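Local coordinates for protein exosome complex component Rrp41 (Archaeoglobus fulgidus, PDB 3M7N) that probably acts as the catalytic subunit of the archaeal exosome, degrading RNA from its 3' end and also able to synthesise heteromeric RNA tails, at residues D40-L45 against L148-V153; R76-M81 against D124-V129; G169-D174 against K216-L221. The protein carries 1 engineered substitution. One frame throughout, in Å; residues are numbered along the deposited sequence.

How the contacts relate
Contacts 1 and 2 belong to one domain and one mixed sheet, and both are largely buried; contact 3 lies in the second domain, on the other side of the chain's centre and partly open. Contact 2 joins two neighbouring parallel strands of the sheet, its nearest atom about 4 Å from the bound nucleic acid. Contact 1 brings the end of helix 136-150 to another strand of that sheet, and the two touch through Leu148 and Ile125. Their chemistry follows their place: a backbone ladder with an aromatic face and a charged one in contact 2, one buried carboxylate and a bridging water in contact 1, and apolar packing, led by leucines, between strand and helix in contact 3.

Contact 1: D40-L45 against L148-V153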
ATOM      1  N   ASP E  40      25.463   9.364   4.192  1.00 33.52           N
ATOM      2  CA  ASP E  40      26.539   9.668   3.258  1.00 33.34           C
ATOM      3  C   ASP E  40      26.932  11.154   3.295  1.00 36.91           C
ATOM      4  O   ASP E  40      28.091  11.498   3.099  1.00 40.10           O
ATOM      5  CB  ASP E  40      26.139   9.258   1.848  1.00 37.51           C
ATOM      6  CG  ASP E  40      25.901   7.756   1.732  1.00 43.77           C
ATOM      7  OD1 ASP E  40      26.667   6.990   2.352  1.00 49.39           O
ATOM      8  OD2 ASP E  40      24.952   7.336   1.037  1.00 40.44           O
ATOM      9  N   GLY E  41      25.968  12.031   3.552  1.00 31.94           N
ATOM     10  CA  GLY E  41      26.251  13.443   3.682  1.00 35.38           C
ATOM     11  C   GLY E  41      25.221  14.112   4.563  1.00 34.26           C
ATOM     12  O   GLY E  41      24.062  13.699   4.615  1.00 30.30           O
ATOM     13  N   SER E  42      25.630  15.154   5.266  1.00 31.18           N
ATOM     14  CA  SER E  42      24.700  15.792   6.182  1.00 31.12           C
ATOM     15  C   SER E  42      25.037  17.242   6.447  1.00 33.12           C
ATOM     16  O   SER E  42      26.147  17.705   6.174  1.00 33.42           O
ATOM     17  CB  SER E  42      24.682  15.039   7.505  1.00 34.94           C
ATOM     18  OG  SER E  42      26.001  14.869   7.994  1.00 33.26           O
ATOM     19  N   CYS E  43      24.076  17.947   7.022  1.00 32.57           N
ATOM     20  CA  CYS E  43      24.273  19.333   7.371  1.00 29.98           C
ATOM     21  C   CYS E  43      23.298  19.725   8.452  1.00 28.41           C
ATOM     22  O   CYS E  43      22.107  19.459   8.326  1.00 28.58           O
ATOM     23  CB  CYS E  43      24.079  20.222   6.137  1.00 33.44           C
ATOM     24  SG  CYS E  43      24.018  22.020   6.478  1.00 33.82           S
ATOM     25  N   TYR E  44      23.812  20.329   9.524  1.00 27.02           N
ATOM     26  CA  TYR E  44      22.963  21.030  10.485  1.00 30.75           C
ATOM     27  C   TYR E  44      23.001  22.545  10.197  1.00 31.07           C
ATOM     28  O   TYR E  44      24.054  23.114   9.928  1.00 34.48           O
ATOM     29  CB  TYR E  44      23.351  20.728  11.938  1.00 29.86           C
ATOM     30  CG  TYR E  44      22.538  21.521  12.944  1.00 30.47           C
ATOM     31  CD1 TYR E  44      21.234  21.159  13.261  1.00 32.14           C
ATOM     32  CD2 TYR E  44      23.067  22.632  13.566  1.00 26.48           C
ATOM     33  CE1 TYR E  44      20.480  21.902  14.187  1.00 32.81           C
ATOM     34  CE2 TYR E  44      22.326  23.374  14.482  1.00 31.15           C
ATOM     35  CZ  TYR E  44      21.034  23.009  14.783  1.00 31.52           C
ATOM     36  OH  TYR E  44      20.304  23.738  15.695  1.00 32.25           O
ATOM     37  N   LEU E  45      21.843  23.188  10.234  1.00 25.30           N
ATOM     38  CA  LEU E  45      21.710  24.536   9.720  1.00 26.34           C
ATOM     39  C   LEU E  45      20.730  25.257  10.596  1.00 30.63           C
ATOM     40  O   LEU E  45      19.670  24.725  10.929  1.00 32.49           O
ATOM     41  CB  LEU E  45      21.182  24.488   8.297  1.00 26.78           C
ATOM     42  CG  LEU E  45      20.930  25.631   7.297  1.00 26.49           C
ATOM     43  CD1 LEU E  45      20.114  26.797   7.856  1.00 24.10           C
ATOM     44  CD2 LEU E  45      22.180  26.072   6.558  1.00 26.32           C
ATOM     45  N   LEU E 148      24.292  17.518   0.170  1.00 33.26           N
ATOM     46  CA  LEU E 148      24.605  16.932  -1.127  1.00 31.43           C
ATOM     47  C   LEU E 148      26.086  17.091  -1.437  1.00 33.81           C
ATOM     48  O   LEU E 148      26.741  16.140  -1.880  1.00 36.81           O
ATOM     49  CB  LEU E 148      23.730  17.534  -2.232  1.00 30.19           C
ATOM     50  CG  LEU E 148      22.264  17.049  -2.247  1.00 32.22           C
ATOM     51  CD1 LEU E 148      21.392  17.880  -3.168  1.00 25.28           C
ATOM     52  CD2 LEU E 148      22.168  15.566  -2.612  1.00 28.19           C
ATOM     53  N   VAL E 149      26.631  18.276  -1.175  1.00 30.26           N
ATOM     54  CA  VAL E 149      28.038  18.496  -1.481  1.00 33.68           C
ATOM     55  C   VAL E 149      28.916  17.665  -0.565  1.00 27.77           C
ATOM     56  O   VAL E 149      29.908  17.093  -0.998  1.00 25.36           O
ATOM     57  CB  VAL E 149      28.437  19.994  -1.406  1.00 35.83           C
ATOM     58  CG1 VAL E 149      29.938  20.148  -1.579  1.00 32.40           C
ATOM     59  CG2 VAL E 149      27.703  20.786  -2.478  1.00 32.16           C
ATOM     60  N   ASP E 150      28.514  17.591   0.700  1.00 30.05           N
ATOM     61  CA  ASP E 150      29.214  16.800   1.703  1.00 31.07           C
ATOM     62  C   ASP E 150      29.269  15.321   1.284  1.00 36.42           C
ATOM     63  O   ASP E 150      30.267  14.635   1.514  1.00 34.36           O
ATOM     64  CB  ASP E 150      28.535  16.977   3.065  1.00 32.00           C
ATOM     65  CG  ASP E 150      29.266  16.249   4.202  1.00 37.73           C
ATOM     66  OD1 ASP E 150      28.587  15.683   5.088  1.00 37.90           O
ATOM     67  OD2 ASP E 150      30.512  16.253   4.226  1.00 39.96           O
ATOM     68  N   ALA E 151      28.202  14.846   0.643  1.00 34.08           N
ATOM     69  CA  ALA E 151      28.150  13.470   0.137  1.00 37.40           C
ATOM     70  C   ALA E 151      28.799  13.338  -1.233  1.00 36.53           C
ATOM     71  O   ALA E 151      28.795  12.272  -1.830  1.00 37.18           O
ATOM     72  CB  ALA E 151      26.696  12.957   0.096  1.00 37.60           C
ATOM     73  N   GLY E 152      29.350  14.428  -1.744  1.00 37.80           N
ATOM     74  CA  GLY E 152      30.086  14.358  -2.994  1.00 36.65           C
ATOM     75  C   GLY E 152      29.262  13.981  -4.214  1.00 37.32           C
ATOM     76  O   GLY E 152      29.794  13.437  -5.172  1.00 38.04           O
ATOM     77  N   VAL E 153      27.963  14.258  -4.215  1.00 35.07           N
ATOM     78  CA  VAL E 153      27.213  13.945  -5.424  1.00 39.66           C
ATOM     79  C   VAL E 153      27.338  15.075  -6.442  1.00 38.71           C
ATOM     80  O   VAL E 153      27.055  16.233  -6.141  1.00 36.27           O
ATOM     81  CB  VAL E 153      25.750  13.534  -5.139  1.00 37.57           C
ATOM     82  CG1 VAL E 153      25.517  13.412  -3.654  1.00 32.94           C
ATOM     83  CG2 VAL E 153      24.760  14.469  -5.799  1.00 30.49           C
TER
HETATM   84  O   HOH W   1      30.773  12.147   3.546  1.00 50.37           O
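The carboxylate of Asp150, in the last turn of a helix, takes up the backbone N-H of Ser42 in a strand, so that a helix side chain, not a strand, is the acceptor. The bond from Ser42 N to Asp150 OD1 is 3.0 Å long and nearly straight, 165° at the hydrogen, and it uses the anti lone pair of OD1. With CG anti to its own backbone N (chi1 -176°), Asp150 reaches toward the strand. Its OD1 also lies 3.3 Å from Ser42 O, an acceptor facing an acceptor, and receives a weak hydrogen bond from Ser34 OG; OD2 has a long, weak ion pair with Arg240. An alanine here would probably leave the Ser42 N-H without this acceptor and cost Ser34 OG its weak bond.

The approach is close because the strand presents a glycine: Gly41 CA sits 3.6 Å from Ala151 CB, and a side chain on Gly41 would run into that methyl. Asp40 and Gly41 both face Val56, forming a classic beta bulge at the start of strand 41-47 in the first domain of this RNase PH-family protein. The helix stops here in a Schellman motif, Gly152 with positive phi, Gly152 N bonded to Val149 O at 2.8 Å and Val153 N to Leu148 O at 3.2 Å. Ala151 CA is 3.6 Å from Asp40 O in a CA-H...O contact. A water donates to Asp40 O at 2.8 Å and to Asp150 O at 3.3 Å, bridging bulge and helix end. The Asp40 carboxylate turns elsewhere, its OD2 accepting a bond from Gly58 N.

Contact 2: R76-M81 against D124-V129; sequences RYRYNM and DIFVEV
Tyr77 and Ile125 are paired residues of two adjacent parallel strands, 74-81 and 122-129, which helix 96-110 connects in a beta-alpha-beta crossover within the first domain of the RNase PH family. The strand directions differ by only 10°. The ladder runs through Arg76, Arg78 and Asn80 on one side and Ile125, Val127 and Val129 on the other, with five backbone hydrogen bonds.

The side chain of Tyr77 shows how such a ladder is covered. Its CB lies 4.1 Å from Ile125 O. CG stands anti to the backbone N (chi1 -179°), which sends the ring along the sheet toward Val127. CD1 touches Ile125 CG2 at 3.6 Å, and CE1 remains 3.9 Å from the same methyl. The far end of the ring then passes to the next residue on that face: CZ is 3.7 Å from Val127 CG2, and OH, at the tip, 3.5 Å from Val127 CG2. Two residues on, on the same face, the Tyr79 ring likewise reaches forward, its CE1 to Val129 CG2, its hydroxyl bonded to Ser136. Helices 96-110 and 136-150 pack over this aromatic face.

The other face is mostly polar and charged, with Phe126 among the charges. Arg76 NE and Asp124 OD2 form a salt bridge of 2.9 Å, though the hydrogen bond in it is weak; Arg76 also pairs with Glu61, and Asp124 with Arg60. The Asn80 amide bonds to Glu84 of the neighbouring exonuclease 2 chain. Arg78 is bent at chi3, and its NH1 makes a long salt bridge with Glu128 OE1, which lies far from the guanidinium plane with no N-H aimed at it. Arg78 NE meets Phe126 CD2 in the plane of the ring, at its edge, 3.8 Å away, with guanidinium and ring planes 61° apart.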
ATOM      1  N   ARG E  76      14.769  11.816  -4.536  1.00 30.12           N
ATOM      2  CA  ARG E  76      13.660  11.911  -3.618  1.00 35.99           C
ATOM      3  C   ARG E  76      14.036  12.917  -2.555  1.00 34.57           C
ATOM      4  O   ARG E  76      15.199  13.045  -2.184  1.00 35.03           O
ATOM      5  CB  ARG E  76      13.310  10.530  -3.048  1.00 36.89           C
ATOM      6  CG  ARG E  76      13.047   9.522  -4.179  1.00 42.20           C
ATOM      7  CD  ARG E  76      12.495   8.217  -3.706  1.00 46.17           C
ATOM      8  NE  ARG E  76      13.559   7.236  -3.548  1.00 51.49           N
ATOM      9  CZ  ARG E  76      13.370   6.003  -3.103  1.00 54.82           C
ATOM     10  NH1 ARG E  76      14.402   5.181  -2.995  1.00 56.62           N
ATOM     11  NH2 ARG E  76      12.148   5.597  -2.770  1.00 54.17           N
ATOM     12  N   TYR E  77      13.056  13.675  -2.106  1.00 26.35           N
ATOM     13  CA  TYR E  77      13.338  14.699  -1.149  1.00 30.82           C
ATOM     14  C   TYR E  77      12.136  14.683  -0.269  1.00 27.65           C
ATOM     15  O   TYR E  77      11.012  14.731  -0.743  1.00 31.85           O
ATOM     16  CB  TYR E  77      13.501  16.056  -1.856  1.00 30.47           C
ATOM     17  CG  TYR E  77      13.826  17.232  -0.971  1.00 26.13           C
ATOM     18  CD1 TYR E  77      15.075  17.855  -1.036  1.00 32.67           C
ATOM     19  CD2 TYR E  77      12.886  17.746  -0.095  1.00 23.91           C
ATOM     20  CE1 TYR E  77      15.385  18.947  -0.233  1.00 23.18           C
ATOM     21  CE2 TYR E  77      13.180  18.830   0.701  1.00 27.31           C
ATOM     22  CZ  TYR E  77      14.435  19.437   0.620  1.00 28.54           C
ATOM     23  OH  TYR E  77      14.725  20.534   1.410  1.00 28.81           O
ATOM     24  N   ARG E  78      12.378  14.588   1.020  1.00 30.28           N
ATOM     25  CA  ARG E  78      11.297  14.565   1.968  1.00 31.67           C
ATOM     26  C   ARG E  78      11.497  15.668   2.980  1.00 31.52           C
ATOM     27  O   ARG E  78      12.537  15.755   3.629  1.00 33.99           O
ATOM     28  CB  ARG E  78      11.233  13.203   2.671  1.00 33.97           C
ATOM     29  CG  ARG E  78      10.016  13.058   3.560  1.00 38.80           C
ATOM     30  CD  ARG E  78       9.905  11.660   4.111  1.00 51.16           C
ATOM     31  NE  ARG E  78      10.561  11.522   5.404  1.00 52.20           N
ATOM     32  CZ  ARG E  78      10.013  11.910   6.550  1.00 57.23           C
ATOM     33  NH1 ARG E  78      10.664  11.741   7.702  1.00 52.11           N
ATOM     34  NH2 ARG E  78       8.810  12.476   6.534  1.00 59.24           N
ATOM     35  N   TYR E  79      10.483  16.506   3.106  1.00 32.38           N
ATOM     36  CA  TYR E  79      10.472  17.589   4.053  1.00 29.04           C
ATOM     37  C   TYR E  79       9.520  17.195   5.162  1.00 35.49           C
ATOM     38  O   TYR E  79       8.356  16.871   4.917  1.00 33.25           O
ATOM     39  CB  TYR E  79       9.986  18.865   3.361  1.00 29.12           C
ATOM     40  CG  TYR E  79       9.604  19.998   4.288  1.00 28.92           C
ATOM     41  CD1 TYR E  79      10.496  21.040   4.568  1.00 31.18           C
ATOM     42  CD2 TYR E  79       8.340  20.050   4.860  1.00 28.57           C
ATOM     43  CE1 TYR E  79      10.126  22.104   5.419  1.00 26.17           C
ATOM     44  CE2 TYR E  79       7.968  21.098   5.698  1.00 31.28           C
ATOM     45  CZ  TYR E  79       8.863  22.122   5.972  1.00 29.84           C
ATOM     46  OH  TYR E  79       8.469  23.143   6.809  1.00 28.38           O
ATOM     47  N   ASN E  80      10.007  17.233   6.388  1.00 35.71           N
ATOM     48  CA  ASN E  80       9.217  16.754   7.499  1.00 32.93           C
ATOM     49  C   ASN E  80       9.446  17.588   8.743  1.00 37.20           C
ATOM     50  O   ASN E  80      10.584  17.865   9.125  1.00 37.60           O
ATOM     51  CB  ASN E  80       9.526  15.274   7.772  1.00 38.36           C
ATOM     52  CG  ASN E  80       8.650  14.692   8.868  1.00 45.80           C
ATOM     53  OD1 ASN E  80       7.430  14.863   8.861  1.00 49.62           O
ATOM     54  ND2 ASN E  80       9.267  14.017   9.824  1.00 45.14           N
ATOM     55  N   MET E  81       8.357  17.998   9.371  1.00 34.57           N
ATOM     56  CA  MET E  81       8.455  18.769  10.585  1.00 38.45           C
ATOM     57  C   MET E  81       8.223  17.839  11.775  1.00 40.94           C
ATOM     58  O   MET E  81       7.286  17.041  11.773  1.00 43.51           O
ATOM     59  CB  MET E  81       7.427  19.900  10.580  1.00 38.78           C
ATOM     60  CG  MET E  81       7.351  20.658   9.268  1.00 40.95           C
ATOM     61  SD  MET E  81       6.152  22.007   9.336  1.00 45.66           S
ATOM     62  CE  MET E  81       6.934  23.142  10.483  1.00 39.57           C
ATOM     63  N   ASP E 124      18.642   9.877  -2.226  1.00 28.24           N
ATOM     64  CA  ASP E 124      17.572  10.245  -1.307  1.00 32.57           C
ATOM     65  C   ASP E 124      17.968  11.403  -0.387  1.00 36.94           C
ATOM     66  O   ASP E 124      19.066  11.422   0.174  1.00 36.49           O
ATOM     67  CB  ASP E 124      17.167   9.030  -0.456  1.00 38.20           C
ATOM     68  CG  ASP E 124      16.586   7.892  -1.286  1.00 46.54           C
ATOM     69  OD1 ASP E 124      16.683   6.728  -0.841  1.00 49.99           O
ATOM     70  OD2 ASP E 124      16.038   8.156  -2.385  1.00 44.32           O
ATOM     71  N   ILE E 125      17.056  12.354  -0.218  1.00 34.03           N
ATOM     72  CA  ILE E 125      17.321  13.543   0.569  1.00 30.59           C
ATOM     73  C   ILE E 125      16.236  13.744   1.611  1.00 32.38           C
ATOM     74  O   ILE E 125      15.041  13.870   1.292  1.00 32.97           O
ATOM     75  CB  ILE E 125      17.420  14.788  -0.331  1.00 31.36           C
ATOM     76  CG1 ILE E 125      18.460  14.543  -1.423  1.00 30.99           C
ATOM     77  CG2 ILE E 125      17.792  16.011   0.491  1.00 27.74           C
ATOM     78  CD1 ILE E 125      18.342  15.481  -2.601  1.00 35.44           C
ATOM     79  N   PHE E 126      16.653  13.769   2.865  1.00 27.00           N
ATOM     80  CA  PHE E 126      15.707  13.951   3.941  1.00 31.14           C
ATOM     81  C   PHE E 126      16.078  15.213   4.657  1.00 30.93           C
ATOM     82  O   PHE E 126      17.257  15.485   4.892  1.00 34.85           O
ATOM     83  CB  PHE E 126      15.742  12.768   4.920  1.00 36.95           C
ATOM     84  CG  PHE E 126      15.425  11.441   4.281  1.00 39.71           C
ATOM     85  CD1 PHE E 126      16.440  10.629   3.804  1.00 39.61           C
ATOM     86  CD2 PHE E 126      14.109  11.016   4.148  1.00 44.62           C
ATOM     87  CE1 PHE E 126      16.149   9.408   3.196  1.00 47.15           C
ATOM     88  CE2 PHE E 126      13.807   9.802   3.546  1.00 44.75           C
ATOM     89  CZ  PHE E 126      14.831   8.993   3.066  1.00 44.58           C
ATOM     90  N   VAL E 127      15.079  16.002   5.001  1.00 29.56           N
ATOM     91  CA  VAL E 127      15.346  17.166   5.798  1.00 28.37           C
ATOM     92  C   VAL E 127      14.313  17.239   6.895  1.00 32.56           C
ATOM     93  O   VAL E 127      13.113  17.060   6.651  1.00 34.43           O
ATOM     94  CB  VAL E 127      15.354  18.491   4.976  1.00 31.73           C
ATOM     95  CG1 VAL E 127      15.974  19.572   5.828  1.00 33.07           C
ATOM     96  CG2 VAL E 127      16.162  18.358   3.706  1.00 23.42           C
ATOM     97  N   GLU E 128      14.783  17.516   8.105  1.00 32.31           N
ATOM     98  CA  GLU E 128      13.925  17.521   9.271  1.00 31.30           C
ATOM     99  C   GLU E 128      13.922  18.875   9.942  1.00 32.19           C
ATOM    100  O   GLU E 128      14.972  19.392  10.328  1.00 34.23           O
ATOM    101  CB  GLU E 128      14.412  16.470  10.262  1.00 35.25           C
ATOM    102  CG  GLU E 128      13.298  15.766  10.994  1.00 45.48           C
ATOM    103  CD  GLU E 128      12.529  14.808  10.098  1.00 44.05           C
ATOM    104  OE1 GLU E 128      13.133  13.950   9.412  1.00 40.72           O
ATOM    105  OE2 GLU E 128      11.299  14.938  10.073  1.00 47.50           O
ATOM    106  N   VAL E 129      12.740  19.453  10.085  1.00 33.06           N
ATOM    107  CA  VAL E 129      12.611  20.687  10.827  1.00 37.81           C
ATOM    108  C   VAL E 129      12.479  20.373  12.315  1.00 36.33           C
ATOM    109  O   VAL E 129      11.433  19.934  12.772  1.00 34.29           O
ATOM    110  CB  VAL E 129      11.404  21.528  10.354  1.00 38.40           C
ATOM    111  CG1 VAL E 129      11.364  22.840  11.096  1.00 35.49           C
ATOM    112  CG2 VAL E 129      11.472  21.772   8.859  1.00 36.40           C
TER

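Contact 3: G169-D174 against K216-L221; sequences GQLVLD and KQAIEL
Strand 170-173 and the helical turns 216-221 run in nearly the same direction, 24° apart, with their axes 8.9 Å from each other at the closest point, and Leu171 and Leu221 fill the space between them. Leu171 lies across from Ala218 in the helix, Leu173 across from Leu221. Within this chain the strand is an outermost one of the antiparallel sheet in the second RNase PH-family domain, and the helix is the early part of the long C-terminal helix 212-248, laid along that sheet.

Leu171 points toward the helix and touches with one branch. Its CD2 meets the aliphatic root of Gln217, at CB, 3.6 Å away, the two side chains crossing at about a right angle. The same methyl stands 3.6 Å from Ala218 N and, more loosely, 4.3 Å from Ala218 CB. In this placement chi1 of Leu171 is -98°, away from a staggered value.

Leu221 answers from the helix. Its CD1 rests against the peptide joining Val172 to Leu173, 3.7 Å from Val172 C and equally far from Leu173 N. That methyl is also 4.2 Å from Leu171 CB and 4.1 Å from Leu173 CB, so one carbon wedges between two leucines of the strand. Here too chi1, -130°, is not staggered. Val164 of strand 158-167 touches Leu171, Ala218 and Leu221 alike and so closes the cluster from the sheet side. On the helix's other flank, Lys216 and Ile219 pack against the exonuclease 2 chain.

With leucine methyls set against CB atoms and backbone, the two segments are held by shape and burial of apolar surface, without any polar bond between them fixing their register.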
ATOM      1  N   GLY E 169       4.176  47.523   3.446  1.00 37.94           N
ATOM      2  CA  GLY E 169       4.390  48.070   2.124  1.00 34.70           C
ATOM      3  C   GLY E 169       5.837  47.973   1.699  1.00 36.26           C
ATOM      4  O   GLY E 169       6.186  48.329   0.580  1.00 38.73           O
ATOM      5  N   GLN E 170       6.686  47.485   2.587  1.00 36.32           N
ATOM      6  CA  GLN E 170       8.115  47.441   2.299  1.00 39.74           C
ATOM      7  C   GLN E 170       8.618  46.013   2.092  1.00 36.54           C
ATOM      8  O   GLN E 170       8.280  45.115   2.859  1.00 33.25           O
ATOM      9  CB  GLN E 170       8.889  48.117   3.433  1.00 41.36           C
ATOM     10  CG  GLN E 170      10.328  47.621   3.588  1.00 49.28           C
ATOM     11  CD  GLN E 170      11.352  48.502   2.878  1.00 52.01           C
ATOM     12  OE1 GLN E 170      11.821  48.183   1.771  1.00 50.23           O
ATOM     13  NE2 GLN E 170      11.709  49.618   3.517  1.00 55.68           N
ATOM     14  N   LEU E 171       9.413  45.812   1.045  1.00 36.66           N
ATOM     15  CA  LEU E 171      10.078  44.533   0.815  1.00 32.68           C
ATOM     16  C   LEU E 171      11.098  44.273   1.920  1.00 37.86           C
ATOM     17  O   LEU E 171      11.872  45.160   2.294  1.00 36.99           O
ATOM     18  CB  LEU E 171      10.777  44.510  -0.545  1.00 28.02           C
ATOM     19  CG  LEU E 171      10.071  43.862  -1.741  1.00 36.73           C
ATOM     20  CD1 LEU E 171       8.558  43.857  -1.609  1.00 34.06           C
ATOM     21  CD2 LEU E 171      10.493  44.539  -3.028  1.00 34.77           C
ATOM     22  N   VAL E 172      11.100  43.063   2.462  1.00 34.86           N
ATOM     23  CA  VAL E 172      12.118  42.731   3.443  1.00 30.91           C
ATOM     24  C   VAL E 172      12.754  41.412   3.081  1.00 32.25           C
ATOM     25  O   VAL E 172      12.108  40.548   2.494  1.00 35.19           O
ATOM     26  CB  VAL E 172      11.553  42.710   4.858  1.00 30.19           C
ATOM     27  CG1 VAL E 172      11.017  44.099   5.231  1.00 33.64           C
ATOM     28  CG2 VAL E 172      10.452  41.669   4.973  1.00 35.42           C
ATOM     29  N   LEU E 173      14.027  41.260   3.424  1.00 33.12           N
ATOM     30  CA  LEU E 173      14.760  40.039   3.138  1.00 31.45           C
ATOM     31  C   LEU E 173      14.587  39.041   4.273  1.00 32.67           C
ATOM     32  O   LEU E 173      14.734  39.414   5.429  1.00 30.62           O
ATOM     33  CB  LEU E 173      16.236  40.368   2.976  1.00 31.80           C
ATOM     34  CG  LEU E 173      17.184  39.210   2.688  1.00 35.68           C
ATOM     35  CD1 LEU E 173      16.819  38.497   1.394  1.00 23.20           C
ATOM     36  CD2 LEU E 173      18.607  39.759   2.643  1.00 30.74           C
ATOM     37  N   ASP E 174      14.254  37.787   3.948  1.00 28.92           N
ATOM     38  CA  ASP E 174      14.255  36.701   4.940  1.00 25.41           C
ATOM     39  C   ASP E 174      13.259  36.930   6.061  1.00 28.66           C
ATOM     40  O   ASP E 174      13.640  37.074   7.216  1.00 29.95           O
ATOM     41  CB  ASP E 174      15.655  36.557   5.543  1.00 31.27           C
ATOM     42  CG  ASP E 174      15.821  35.296   6.387  1.00 35.86           C
ATOM     43  OD1 ASP E 174      16.547  35.368   7.398  1.00 34.01           O
ATOM     44  OD2 ASP E 174      15.237  34.234   6.049  1.00 37.89           O
ATOM     45  N   LYS E 216       9.648  42.333  -9.215  1.00 35.33           N
ATOM     46  CA  LYS E 216      10.978  42.507  -9.798  1.00 34.43           C
ATOM     47  C   LYS E 216      12.044  42.979  -8.802  1.00 32.70           C
ATOM     48  O   LYS E 216      13.178  42.503  -8.830  1.00 32.58           O
ATOM     49  CB  LYS E 216      10.898  43.412 -11.023  1.00 34.51           C
ATOM     50  CG  LYS E 216      10.059  42.793 -12.129  1.00 31.98           C
ATOM     51  CD  LYS E 216      10.215  43.531 -13.437  1.00 38.10           C
ATOM     52  CE  LYS E 216      11.475  43.101 -14.154  1.00 36.84           C
ATOM     53  NZ  LYS E 216      11.729  44.061 -15.268  1.00 39.44           N
ATOM     54  N   GLN E 217      11.674  43.895  -7.914  1.00 31.54           N
ATOM     55  CA  GLN E 217      12.569  44.309  -6.843  1.00 31.63           C
ATOM     56  C   GLN E 217      12.856  43.166  -5.855  1.00 37.27           C
ATOM     57  O   GLN E 217      13.975  43.036  -5.340  1.00 36.84           O
ATOM     58  CB  GLN E 217      11.985  45.523  -6.114  1.00 31.46           C
ATOM     59  CG  GLN E 217      11.924  46.756  -6.999  1.00 36.81           C
ATOM     60  CD  GLN E 217      10.784  47.705  -6.657  1.00 43.35           C
ATOM     61  OE1 GLN E 217      10.425  47.878  -5.495  1.00 45.37           O
ATOM     62  NE2 GLN E 217      10.217  48.334  -7.682  1.00 40.54           N
ATOM     63  N   ALA E 218      11.846  42.340  -5.591  1.00 34.28           N
ATOM     64  CA  ALA E 218      12.010  41.205  -4.678  1.00 33.87           C
ATOM     65  C   ALA E 218      13.080  40.250  -5.201  1.00 31.41           C
ATOM     66  O   ALA E 218      13.924  39.772  -4.435  1.00 32.46           O
ATOM     67  CB  ALA E 218      10.689  40.474  -4.472  1.00 31.92           C
ATOM     68  N   ILE E 219      13.061  39.999  -6.506  1.00 30.47           N
ATOM     69  CA  ILE E 219      14.090  39.173  -7.123  1.00 31.87           C
ATOM     70  C   ILE E 219      15.481  39.753  -6.883  1.00 33.53           C
ATOM     71  O   ILE E 219      16.421  39.014  -6.588  1.00 32.02           O
ATOM     72  CB  ILE E 219      13.894  39.008  -8.639  1.00 34.88           C
ATOM     73  CG1 ILE E 219      12.549  38.374  -8.950  1.00 33.54           C
ATOM     74  CG2 ILE E 219      14.980  38.110  -9.223  1.00 36.88           C
ATOM     75  CD1 ILE E 219      12.399  38.037 -10.422  1.00 35.26           C
ATOM     76  N   GLU E 220      15.621  41.071  -7.014  1.00 33.36           N
ATOM     77  CA  GLU E 220      16.930  41.685  -6.776  1.00 36.96           C
ATOM     78  C   GLU E 220      17.365  41.489  -5.330  1.00 31.39           C
ATOM     79  O   GLU E 220      18.504  41.112  -5.072  1.00 29.49           O
ATOM     80  CB  GLU E 220      16.957  43.180  -7.156  1.00 34.80           C
ATOM     81  CG  GLU E 220      16.790  43.424  -8.650  1.00 32.45           C
ATOM     82  CD  GLU E 220      17.780  42.633  -9.473  1.00 41.00           C
ATOM     83  OE1 GLU E 220      17.346  41.826 -10.344  1.00 41.39           O
ATOM     84  OE2 GLU E 220      19.001  42.816  -9.239  1.00 43.22           O
ATOM     85  N   LEU E 221      16.452  41.738  -4.398  1.00 29.96           N
ATOM     86  CA  LEU E 221      16.737  41.589  -2.979  1.00 30.13           C
ATOM     87  C   LEU E 221      17.172  40.164  -2.668  1.00 35.15           C
ATOM     88  O   LEU E 221      18.191  39.938  -2.011  1.00 34.07           O
ATOM     89  CB  LEU E 221      15.493  41.895  -2.174  1.00 33.60           C
ATOM     90  CG  LEU E 221      15.592  42.867  -1.013  1.00 39.31           C
ATOM     91  CD1 LEU E 221      14.499  42.533  -0.025  1.00 33.67           C
ATOM     92  CD2 LEU E 221      16.965  42.820  -0.354  1.00 37.55           C
TER